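Local coordinates for pectate lyase (Cellvibrio cellulosa, PDB 1GXM), which cleaves polygalacturonic acid (pectate) by anti-beta-elimination, the deposited chain being the family 10 polysaccharide lyase catalytic module of a longer protein, at residues 20-25 with 139-143; 190-194 with 213-219; 206-210 with 308-312; 223-227 with 238-243. All blocks are in the same frame, centred on the assembly; numbering follows the deposited sequence.

How the interactions relate
Interactions 1, 2 and 4 are buried in the body of the lyase, and interaction 4 touches both of the others. Helix 219-226 forms one side of interaction 4, borders interaction 1 through Ala224 and Phe225, and gives its first residue, Ser219, to interaction 2, whose Trp192 ring packs on Leu223 and Leu226. Interaction 3 lies farther out, about 18 Å from the centre of the chain, yet is still mostly buried, with Arg207 and Tyr312 partly exposed. Chemistry follows place: interactions 1 and 4 are helix packing without hydrogen bonds, interaction 2 ties a loop to a strand and the start of a helix through backbone and serine, and interaction 3 combines charge, aromatic rings and a water.

Interaction 1. Residues 20-25 with 139-143; sequences PAANWL and YALTV
Both segments are regular alpha-helix, and their axes pass 9.9 Å apart at a signed crossing angle of -71°, a steep helix-helix packing in what is probably the alpha/alpha toroid of family 10 lyases. The register places Ala21 CA 6.2 Å from Tyr139 CA and, a helical turn later, Leu25 CA 7.1 Å from Val143 CA. No hydrogen bond crosses; the contact is made by apolar surfaces and aromatic rings. Trp24 (chi1 t) and Tyr139 (chi1 m) form an offset stack, the five-membered indole ring and the phenol having centroids 4.6 Å apart and planes at 28°. Tyr139 CB lies 4.1 Å from the centroid of the indole six-membered ring, over its face, as a CH-pi contact. Ala21, with only a methyl, lies where the backbones are nearest: its CB is 3.6 Å from both Tyr139 CE1 and Thr142 OG1. That hydroxyl can be buried because it bonds to the backbone O of Ala138 in its own helix. Ala224 of helix 219-226 covers Pro20 and Ala21. Toward the far end, branched Leu25 reaches over the backbone, CD1 3.8 Å from Val143 CA, while Val143 CG2 meets the indole edge at CZ3, 3.6 Å away.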
loop_
_atom_site.group_PDB
_atom_site.type_symbol
_atom_site.label_atom_id
_atom_site.label_comp_id
_atom_site.label_asym_id
_atom_site.label_seq_id
_atom_site.Cartn_x
_atom_site.Cartn_y
_atom_site.Cartn_z
ATOM N N PRO A 20 -5.138 8.651 -4.786
ATOM C CA PRO A 20 -3.717 8.286 -4.788
ATOM C C PRO A 20 -3.408 6.898 -5.341
ATOM O O PRO A 20 -2.384 6.686 -5.992
ATOM C CB PRO A 20 -3.330 8.386 -3.312
ATOM C CG PRO A 20 -4.256 9.358 -2.763
ATOM C CD PRO A 20 -5.549 9.167 -3.468
ATOM N N ALA A 21 -4.263 5.931 -5.031
ATOM C CA ALA A 21 -4.059 4.567 -5.507
ATOM C C ALA A 21 -4.260 4.468 -7.019
ATOM O O ALA A 21 -3.507 3.802 -7.713
ATOM C CB ALA A 21 -4.993 3.633 -4.776
ATOM N N ALA A 22 -5.279 5.136 -7.525
ATOM C CA ALA A 22 -5.518 5.188 -8.951
ATOM C C ALA A 22 -4.369 5.914 -9.657
ATOM O O ALA A 22 -3.946 5.518 -10.748
ATOM C CB ALA A 22 -6.814 5.909 -9.234
ATOM N N ASN A 23 -3.861 6.974 -9.041
ATOM C CA ASN A 23 -2.741 7.706 -9.619
ATOM C C ASN A 23 -1.519 6.786 -9.691
ATOM O O ASN A 23 -0.788 6.755 -10.687
ATOM C CB ASN A 23 -2.404 8.933 -8.790
ATOM C CG ASN A 23 -3.372 10.085 -8.984
ATOM O OD1 ASN A 23 -3.384 11.030 -8.185
ATOM N ND2 ASN A 23 -4.164 10.031 -10.028
ATOM N N TRP A 24 -1.280 6.029 -8.630
ATOM C CA TRP A 24 -0.173 5.095 -8.633
ATOM C C TRP A 24 -0.316 4.096 -9.789
ATOM O O TRP A 24 0.636 3.804 -10.522
ATOM C CB TRP A 24 -0.060 4.340 -7.287
ATOM C CG TRP A 24 0.835 3.197 -7.459
ATOM C CD1 TRP A 24 2.193 3.218 -7.421
ATOM C CD2 TRP A 24 0.454 1.888 -7.832
ATOM N NE1 TRP A 24 2.681 1.982 -7.744
ATOM C CE2 TRP A 24 1.632 1.145 -7.999
ATOM C CE3 TRP A 24 -0.779 1.242 -8.035
ATOM C CZ2 TRP A 24 1.621 -0.193 -8.368
ATOM C CZ3 TRP A 24 -0.776 -0.093 -8.396
ATOM C CH2 TRP A 24 0.407 -0.781 -8.568
ATOM N N LEU A 25 -1.508 3.551 -9.954
ATOM C CA LEU A 25 -1.715 2.495 -10.940
ATOM C C LEU A 25 -1.517 3.064 -12.343
ATOM O O LEU A 25 -0.847 2.488 -13.195
ATOM C CB LEU A 25 -3.105 1.915 -10.796
ATOM C CG LEU A 25 -3.394 0.654 -11.614
ATOM C CD1 LEU A 25 -4.421 -0.216 -10.897
ATOM C CD2 LEU A 25 -3.886 1.013 -13.025
ATOM N N TYR A 139 -2.437 -1.427 -2.707
ATOM C CA TYR A 139 -2.270 -1.194 -4.134
ATOM C C TYR A 139 -2.441 -2.501 -4.888
ATOM O O TYR A 139 -2.911 -2.480 -6.005
ATOM C CB TYR A 139 -0.951 -0.495 -4.458
ATOM C CG TYR A 139 -0.916 0.979 -4.090
ATOM C CD1 TYR A 139 -1.944 1.604 -3.372
ATOM C CD2 TYR A 139 0.190 1.733 -4.426
ATOM C CE1 TYR A 139 -1.863 2.957 -3.028
ATOM C CE2 TYR A 139 0.274 3.060 -4.091
ATOM C CZ TYR A 139 -0.760 3.668 -3.388
ATOM O OH TYR A 139 -0.674 5.001 -3.051
ATOM N N ALA A 140 -2.112 -3.632 -4.273
ATOM C CA ALA A 140 -2.424 -4.936 -4.878
ATOM C C ALA A 140 -3.928 -5.094 -5.056
ATOM O O ALA A 140 -4.398 -5.557 -6.085
ATOM C CB ALA A 140 -1.885 -6.054 -4.061
ATOM N N LEU A 141 -4.685 -4.725 -4.036
ATOM C CA LEU A 141 -6.133 -4.791 -4.134
ATOM C C LEU A 141 -6.648 -3.835 -5.180
ATOM O O LEU A 141 -7.632 -4.114 -5.841
ATOM C CB LEU A 141 -6.812 -4.533 -2.791
ATOM C CG LEU A 141 -6.542 -5.587 -1.737
ATOM C CD1 LEU A 141 -7.123 -5.159 -0.432
ATOM C CD2 LEU A 141 -7.118 -6.928 -2.152
ATOM N N THR A 142 -6.008 -2.683 -5.315
ATOM C CA THR A 142 -6.388 -1.708 -6.326
ATOM C C THR A 142 -6.196 -2.305 -7.715
ATOM O O THR A 142 -7.059 -2.180 -8.584
ATOM C CB THR A 142 -5.566 -0.432 -6.174
ATOM O OG1 THR A 142 -5.861 0.171 -4.904
ATOM C CG2 THR A 142 -5.956 0.635 -7.213
ATOM N N VAL A 143 -5.073 -2.972 -7.931
ATOM C CA VAL A 143 -4.826 -3.626 -9.218
ATOM C C VAL A 143 -5.932 -4.642 -9.485
ATOM O O VAL A 143 -6.517 -4.678 -10.581
ATOM C CB VAL A 143 -3.460 -4.314 -9.255
ATOM C CG1 VAL A 143 -3.328 -5.130 -10.523
ATOM C CG2 VAL A 143 -2.342 -3.298 -9.167
#

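Interaction 2. Residues 190-194 with 213-219; sequences TVWCA and SLSGSES
Leu214, Ser219 and Trp192 give up the most surface in this buried meeting of an irregular loop, 190-194, with a segment that passes from the short strand 214-215 through a turn of helical phi/psi (216-218) to the start of a helix at Ser219. The backbones come closest where Cys193 CA is 4.5 Å from Leu214 CA. Leu214 (m, t) supplies the apolar part, its CB 3.8 Å from Val191 CG2. Trp192 (chi1 m) makes the contact largely through its backbone: its O accepts from Ser215 N at 2.7 Å, and its N donates to Ser219 OG at 3.2 Å. The ring turns off toward the helices, its edge at CE3 still 3.8 Å from Ser219 OG. Ser219 (chi1 m) suits a place crowded with backbone groups, since its small hydroxyl both gives and accepts; OG also donates to Ser215 O at 2.8 Å. Water 1 donates to Ser219 OG (3.2 Å) and, weakly, to Cys193 O (3.2 Å). Ser215 OG accepts from Glu218 N (2.9 Å), an ST motif. Water 2 bridges Ala194 N (3.0 Å) and Ser213 OG (2.7 Å), which also hydrogen-bonds to Leu211 O. Around the contact, Trp192 packs on Val222, Leu223 and Leu226 of helix 219-226 and bonds through NE1 to Ile178 O, Trp245 of helix 233-246 covers Val191 and Leu214, and strand 214-215 pairs antiparallel with strand 280-281.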
loop_
_atom_site.group_PDB
_atom_site.type_symbol
_atom_site.label_atom_id
_atom_site.label_comp_id
_atom_site.label_asym_id
_atom_site.label_seq_id
_atom_site.Cartn_x
_atom_site.Cartn_y
_atom_site.Cartn_z
ATOM N N THR A 190 -10.127 4.307 13.775
ATOM C CA THR A 190 -8.993 5.127 13.346
ATOM C C THR A 190 -8.441 4.614 12.036
ATOM O O THR A 190 -9.089 4.733 11.030
ATOM C CB THR A 190 -7.913 5.262 14.450
ATOM O OG1 THR A 190 -7.397 3.986 14.848
ATOM C CG2 THR A 190 -8.518 5.910 15.713
ATOM N N VAL A 191 -7.238 4.049 12.048
ATOM C CA VAL A 191 -6.558 3.642 10.824
ATOM C C VAL A 191 -5.905 2.276 11.036
ATOM O O VAL A 191 -6.460 1.446 11.750
ATOM C CB VAL A 191 -5.610 4.734 10.288
ATOM C CG1 VAL A 191 -6.405 5.942 9.856
ATOM C CG2 VAL A 191 -4.524 5.114 11.294
ATOM N N TRP A 192 -4.763 2.036 10.402
ATOM C CA TRP A 192 -4.160 0.727 10.377
ATOM C C TRP A 192 -2.701 0.830 10.736
ATOM O O TRP A 192 -2.059 1.848 10.542
ATOM C CB TRP A 192 -4.259 0.088 8.967
ATOM C CG TRP A 192 -5.668 -0.101 8.548
ATOM C CD1 TRP A 192 -6.409 -1.229 8.681
ATOM C CD2 TRP A 192 -6.547 0.894 8.017
ATOM N NE1 TRP A 192 -7.683 -1.008 8.246
ATOM C CE2 TRP A 192 -7.802 0.286 7.829
ATOM C CE3 TRP A 192 -6.390 2.229 7.648
ATOM C CZ2 TRP A 192 -8.896 0.976 7.321
ATOM C CZ3 TRP A 192 -7.458 2.912 7.153
ATOM C CH2 TRP A 192 -8.711 2.298 7.014
ATOM N N CYS A 193 -2.177 -0.268 11.236
ATOM C CA CYS A 193 -0.748 -0.484 11.365
ATOM C C CYS A 193 -0.184 -0.831 10.005
ATOM O O CYS A 193 -0.885 -1.246 9.111
ATOM C CB CYS A 193 -0.499 -1.636 12.352
ATOM S SG CYS A 193 1.191 -1.762 12.917
ATOM N N ALA A 194 1.121 -0.686 9.846
ATOM C CA ALA A 194 1.745 -1.048 8.583
ATOM C C ALA A 194 1.638 -2.538 8.304
ATOM O O ALA A 194 1.714 -2.959 7.169
ATOM C CB ALA A 194 3.164 -0.609 8.524
ATOM N N SER A 213 1.494 -0.073 16.010
ATOM C CA SER A 213 1.234 1.339 15.889
ATOM C C SER A 213 0.147 1.591 14.894
ATOM O O SER A 213 -0.219 0.706 14.129
ATOM C CB SER A 213 2.485 2.045 15.409
ATOM O OG SER A 213 2.958 1.450 14.223
ATOM N N LEU A 214 -0.381 2.806 14.908
ATOM C CA LEU A 214 -1.075 3.318 13.725
ATOM C C LEU A 214 -0.056 3.922 12.791
ATOM O O LEU A 214 0.838 4.671 13.201
ATOM C CB LEU A 214 -2.093 4.372 14.112
ATOM C CG LEU A 214 -3.157 3.868 15.078
ATOM C CD1 LEU A 214 -4.053 5.016 15.470
ATOM C CD2 LEU A 214 -3.963 2.768 14.473
ATOM N N SER A 215 -0.196 3.590 11.522
ATOM C CA SER A 215 0.744 4.030 10.504
ATOM C C SER A 215 0.257 5.289 9.831
ATOM O O SER A 215 -0.724 5.285 9.099
ATOM C CB SER A 215 0.926 2.969 9.431
ATOM O OG SER A 215 1.831 3.419 8.428
ATOM N N GLY A 216 0.978 6.377 10.047
ATOM C CA GLY A 216 0.686 7.607 9.353
ATOM C C GLY A 216 0.981 7.503 7.874
ATOM O O GLY A 216 0.329 8.146 7.072
ATOM N N SER A 217 1.978 6.706 7.511
ATOM C CA SER A 217 2.408 6.584 6.124
ATOM C C SER A 217 1.526 5.658 5.312
ATOM O O SER A 217 1.150 5.982 4.207
ATOM C CB SER A 217 3.843 6.080 6.078
ATOM O OG SER A 217 3.991 4.963 6.929
ATOM N N GLU A 218 1.191 4.501 5.847
ATOM C CA GLU A 218 0.521 3.478 5.040
ATOM C C GLU A 218 -0.979 3.597 5.058
ATOM O O GLU A 218 -1.645 3.052 4.188
ATOM C CB GLU A 218 0.928 2.060 5.469
ATOM C CG GLU A 218 2.424 1.833 5.530
ATOM C CD GLU A 218 3.153 2.038 4.221
ATOM O OE1 GLU A 218 2.529 2.200 3.162
ATOM O OE2 GLU A 218 4.384 1.996 4.269
ATOM N N SER A 219 -1.523 4.306 6.030
ATOM C CA SER A 219 -2.966 4.372 6.136
ATOM C C SER A 219 -3.577 5.206 5.021
ATOM O O SER A 219 -4.724 5.013 4.693
ATOM C CB SER A 219 -3.370 4.874 7.498
ATOM O OG SER A 219 -3.070 3.900 8.470
HETATM O O HOH W 1 -1.527 1.289 7.337
HETATM O O HOH W 2 2.935 1.020 11.527
#

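Interaction 3. Residues 206-210 with 308-312; sequences ARAYE and RRTGY
A polar and aromatic contact joins a type I beta turn, Arg207 to Glu210, in the loop between strands 195-196 and 214-215, to helix 306-311 and Tyr312 just after it. The backbones stay apart, Tyr209 CA being 8.5 Å from Arg308 CA, so long side chains span the gap. Tyr209 (chi1 p) presents one ring face to Arg308, whose CZ sits 4.5 Å from the ring centroid, 18° off the normal, as a cation-pi pair; the aliphatic CD packs on the same ring. The edge of Tyr209 meets the face of Tyr312 (chi1 t), centroids 5.0 Å apart and planes at 68°, a T-shaped pair. Glu210 ties the turn to the residue after the helix. Its OE2 accepts from Tyr312 OH at 2.7 Å and forms a salt bridge with Arg207 NH2 at 2.8 Å, while its OE1 takes Arg207 NE at 2.9 Å. Arg279 makes a further cation-pi contact with Tyr312. Water 3 links Tyr209 OH (2.8 Å) with Arg308 NH1 (3.0 Å).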
loop_
_atom_site.group_PDB
_atom_site.type_symbol
_atom_site.label_atom_id
_atom_site.label_comp_id
_atom_site.label_asym_id
_atom_site.label_seq_id
_atom_site.Cartn_x
_atom_site.Cartn_y
_atom_site.Cartn_z
ATOM N N ALA A 206 7.197 -5.343 12.438
ATOM C CA ALA A 206 7.889 -5.825 11.256
ATOM C C ALA A 206 9.369 -5.889 11.597
ATOM O O ALA A 206 9.765 -6.708 12.434
ATOM C CB ALA A 206 7.573 -5.005 10.021
ATOM N N ARG A 207 10.170 -5.010 11.007
ATOM C CA ARG A 207 11.573 -4.924 11.362
ATOM C C ARG A 207 11.705 -4.376 12.770
ATOM O O ARG A 207 10.726 -3.989 13.394
ATOM C CB ARG A 207 12.338 -4.121 10.323
ATOM C CG ARG A 207 12.334 -4.833 8.996
ATOM C CD ARG A 207 12.909 -4.070 7.856
ATOM N NE ARG A 207 12.047 -2.967 7.495
ATOM C CZ ARG A 207 12.221 -2.195 6.433
ATOM N NH1 ARG A 207 13.238 -2.422 5.615
ATOM N NH2 ARG A 207 11.386 -1.198 6.187
ATOM N N ALA A 208 12.919 -4.368 13.285
ATOM C CA ALA A 208 13.111 -4.063 14.699
ATOM C C ALA A 208 12.527 -2.718 15.097
ATOM O O ALA A 208 12.011 -2.562 16.195
ATOM C CB ALA A 208 14.571 -4.102 15.055
ATOM N N TYR A 209 12.618 -1.765 14.184
ATOM C CA TYR A 209 12.251 -0.380 14.457
ATOM C C TYR A 209 10.855 -0.069 13.956
ATOM O O TYR A 209 10.468 1.090 13.907
ATOM C CB TYR A 209 13.298 0.576 13.826
ATOM C CG TYR A 209 13.694 0.141 12.443
ATOM C CD1 TYR A 209 12.952 0.500 11.323
ATOM C CD2 TYR A 209 14.806 -0.692 12.254
ATOM C CE1 TYR A 209 13.302 0.037 10.048
ATOM C CE2 TYR A 209 15.138 -1.152 11.000
ATOM C CZ TYR A 209 14.382 -0.798 9.906
ATOM O OH TYR A 209 14.739 -1.245 8.651
ATOM N N GLU A 210 10.094 -1.103 13.589
ATOM C CA GLU A 210 8.740 -0.979 13.064
ATOM C C GLU A 210 7.778 -1.662 14.020
ATOM O O GLU A 210 7.550 -2.844 13.936
ATOM C CB GLU A 210 8.670 -1.580 11.670
ATOM C CG GLU A 210 9.489 -0.747 10.704
ATOM C CD GLU A 210 9.656 -1.338 9.339
ATOM O OE1 GLU A 210 9.666 -2.570 9.186
ATOM O OE2 GLU A 210 9.790 -0.550 8.389
ATOM N N ARG A 308 19.652 5.436 12.518
ATOM C CA ARG A 308 18.216 5.265 12.299
ATOM C C ARG A 308 17.514 6.605 12.101
ATOM O O ARG A 308 16.525 6.666 11.411
ATOM C CB ARG A 308 17.541 4.473 13.418
ATOM C CG ARG A 308 17.749 2.959 13.324
ATOM C CD ARG A 308 17.061 2.314 12.156
ATOM N NE ARG A 308 17.801 2.498 10.916
ATOM C CZ ARG A 308 17.325 2.298 9.708
ATOM N NH1 ARG A 308 16.071 1.930 9.533
ATOM N NH2 ARG A 308 18.081 2.506 8.656
ATOM N N ARG A 309 18.004 7.670 12.718
ATOM C CA ARG A 309 17.349 8.961 12.555
ATOM C C ARG A 309 17.570 9.491 11.152
ATOM O O ARG A 309 16.688 10.108 10.571
ATOM C CB ARG A 309 17.846 9.951 13.595
ATOM C CG ARG A 309 17.075 11.275 13.562
ATOM C CD ARG A 309 17.350 12.214 14.719
ATOM N NE ARG A 309 18.787 12.390 14.869
ATOM C CZ ARG A 309 19.538 11.846 15.815
ATOM N NH1 ARG A 309 19.012 11.146 16.800
ATOM N NH2 ARG A 309 20.836 12.024 15.776
ATOM N N THR A 310 18.747 9.224 10.595
ATOM C CA THR A 310 19.067 9.710 9.252
ATOM C C THR A 310 18.648 8.706 8.166
ATOM O O THR A 310 18.388 9.091 7.031
ATOM C CB THR A 310 20.568 10.003 9.097
ATOM O OG1 THR A 310 21.318 8.816 9.399
ATOM C CG2 THR A 310 21.022 11.045 10.076
ATOM N N GLY A 311 18.561 7.422 8.510
ATOM C CA GLY A 311 18.368 6.374 7.526
ATOM C C GLY A 311 16.940 5.950 7.283
ATOM O O GLY A 311 16.666 5.165 6.414
ATOM N N TYR A 312 16.024 6.480 8.075
ATOM C CA TYR A 312 14.614 6.114 7.987
ATOM C C TYR A 312 13.812 7.361 8.286
ATOM O O TYR A 312 14.212 8.157 9.140
ATOM C CB TYR A 312 14.336 5.048 9.041
ATOM C CG TYR A 312 13.049 4.279 8.954
ATOM C CD1 TYR A 312 12.888 3.250 8.052
ATOM C CD2 TYR A 312 12.005 4.530 9.835
ATOM C CE1 TYR A 312 11.724 2.521 8.022
ATOM C CE2 TYR A 312 10.841 3.815 9.795
ATOM C CZ TYR A 312 10.713 2.783 8.912
ATOM O OH TYR A 312 9.551 2.052 8.851
HETATM O O HOH W 3 15.182 0.887 6.850
#

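Interaction 4. Residues 223-227 with 238-243; sequences LAFLM and AVRAGV
Val239 slots its two methyls between two side chains of segment 223-227: CG2 lies 3.6 Å from Leu226 CB, and CG1 is 3.6 Å from Met227 CG. Its chi1 is t, and its compact beta-branched shape fills the gap between these two longer residues. The backbones come closest here too, Leu223 CA being 5.9 Å from Val239 CA. Segment 238-243 is alpha-helical throughout, and 223-226 is the latter part of helix 219-226, with Met227 N still bonded to Leu223 O at 2.9 Å. Leu223 (m, t) buries nearly as much surface as Val239 by lying across the backbone of the second helix. Its CD1 is 3.7 Å from Gly242 C and its CD2 3.9 Å from Val239 CA. Glycine is apt at 242, because a CB there would come 2.5 Å from Leu223 CD2, a clash. Leu226 (m, t) reaches Ala238, CD1 to CB 4.4 Å. No hydrogen bond crosses, as expected where aliphatic side chains meet. The flexible Met227 also packs on Phe325 and Val329 of helix 318-329, which touches Leu223 and Val243 as well, so that a third helix covers the pair. Two consecutive helices running in roughly opposite directions, joined by a short connection, form a helical hairpin, consistent with the alpha/alpha toroid associated with family 10 lyases.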
loop_
_atom_site.group_PDB
_atom_site.type_symbol
_atom_site.label_atom_id
_atom_site.label_comp_id
_atom_site.label_asym_id
_atom_site.label_seq_id
_atom_site.Cartn_x
_atom_site.Cartn_y
_atom_site.Cartn_z
ATOM N N LEU A 223 -6.902 3.988 2.818
ATOM C CA LEU A 223 -8.060 4.845 2.591
ATOM C C LEU A 223 -8.321 5.078 1.111
ATOM O O LEU A 223 -9.447 5.037 0.650
ATOM C CB LEU A 223 -7.903 6.165 3.328
ATOM C CG LEU A 223 -7.959 6.010 4.836
ATOM C CD1 LEU A 223 -7.487 7.284 5.537
ATOM C CD2 LEU A 223 -9.341 5.643 5.341
ATOM N N ALA A 224 -7.265 5.310 0.361
ATOM C CA ALA A 224 -7.401 5.535 -1.065
ATOM C C ALA A 224 -8.015 4.292 -1.715
ATOM O O ALA A 224 -8.925 4.398 -2.536
ATOM C CB ALA A 224 -6.060 5.853 -1.665
ATOM N N PHE A 225 -7.534 3.109 -1.360
ATOM C CA PHE A 225 -8.148 1.892 -1.873
ATOM C C PHE A 225 -9.624 1.800 -1.493
ATOM O O PHE A 225 -10.465 1.496 -2.330
ATOM C CB PHE A 225 -7.445 0.630 -1.390
ATOM C CG PHE A 225 -8.271 -0.574 -1.628
ATOM C CD1 PHE A 225 -8.493 -1.023 -2.913
ATOM C CD2 PHE A 225 -8.941 -1.167 -0.583
ATOM C CE1 PHE A 225 -9.361 -2.082 -3.137
ATOM C CE2 PHE A 225 -9.805 -2.201 -0.807
ATOM C CZ PHE A 225 -9.993 -2.669 -2.085
ATOM N N LEU A 226 -9.945 2.035 -0.236
ATOM C CA LEU A 226 -11.344 1.971 0.183
ATOM C C LEU A 226 -12.208 2.921 -0.593
ATOM O O LEU A 226 -13.358 2.603 -0.881
ATOM C CB LEU A 226 -11.502 2.217 1.670
ATOM C CG LEU A 226 -11.022 1.097 2.576
ATOM C CD1 LEU A 226 -11.160 1.596 4.018
ATOM C CD2 LEU A 226 -11.766 -0.211 2.382
ATOM N N MET A 227 -11.659 4.068 -0.956
ATOM C CA MET A 227 -12.374 5.070 -1.698
ATOM C C MET A 227 -12.610 4.678 -3.162
ATOM O O MET A 227 -13.378 5.357 -3.835
ATOM C CB MET A 227 -11.660 6.412 -1.579
ATOM C CG MET A 227 -11.813 6.987 -0.202
ATOM S SD MET A 227 -10.808 8.413 0.129
ATOM C CE MET A 227 -11.871 9.751 -0.366
ATOM N N ALA A 238 -15.965 3.884 7.584
ATOM C CA ALA A 238 -14.549 3.551 7.761
ATOM C C ALA A 238 -13.662 4.631 7.174
ATOM O O ALA A 238 -12.669 5.028 7.762
ATOM C CB ALA A 238 -14.220 2.207 7.108
ATOM N N VAL A 239 -13.986 5.068 5.971
ATOM C CA VAL A 239 -13.193 6.056 5.294
ATOM C C VAL A 239 -13.291 7.376 6.024
ATOM O O VAL A 239 -12.298 8.025 6.259
ATOM C CB VAL A 239 -13.601 6.231 3.837
ATOM C CG1 VAL A 239 -12.846 7.398 3.205
ATOM C CG2 VAL A 239 -13.332 4.954 3.079
ATOM N N ARG A 240 -14.492 7.791 6.360
ATOM C CA ARG A 240 -14.659 9.052 7.071
ATOM C C ARG A 240 -13.910 9.019 8.385
ATOM O O ARG A 240 -13.301 10.013 8.774
ATOM C CB ARG A 240 -16.121 9.364 7.324
ATOM C CG ARG A 240 -16.843 9.808 6.103
ATOM C CD ARG A 240 -18.304 10.090 6.401
ATOM N NE ARG A 240 -19.034 10.620 5.264
ATOM C CZ ARG A 240 -19.032 11.883 4.881
ATOM N NH1 ARG A 240 -18.319 12.787 5.544
ATOM N NH2 ARG A 240 -19.747 12.244 3.824
ATOM N N ALA A 241 -13.901 7.885 9.073
ATOM C CA ALA A 241 -13.184 7.804 10.340
ATOM C C ALA A 241 -11.686 7.903 10.105
ATOM O O ALA A 241 -10.981 8.570 10.841
ATOM C CB ALA A 241 -13.489 6.519 11.046
ATOM N N GLY A 242 -11.171 7.240 9.087
ATOM C CA GLY A 242 -9.742 7.309 8.818
ATOM C C GLY A 242 -9.295 8.702 8.402
ATOM O O GLY A 242 -8.248 9.208 8.813
ATOM N N VAL A 243 -10.096 9.343 7.578
ATOM C CA VAL A 243 -9.795 10.692 7.145
ATOM C C VAL A 243 -9.874 11.650 8.334
ATOM O O VAL A 243 -9.034 12.528 8.489
ATOM C CB VAL A 243 -10.748 11.144 6.031
ATOM C CG1 VAL A 243 -10.659 12.646 5.808
ATOM C CG2 VAL A 243 -10.463 10.357 4.760
#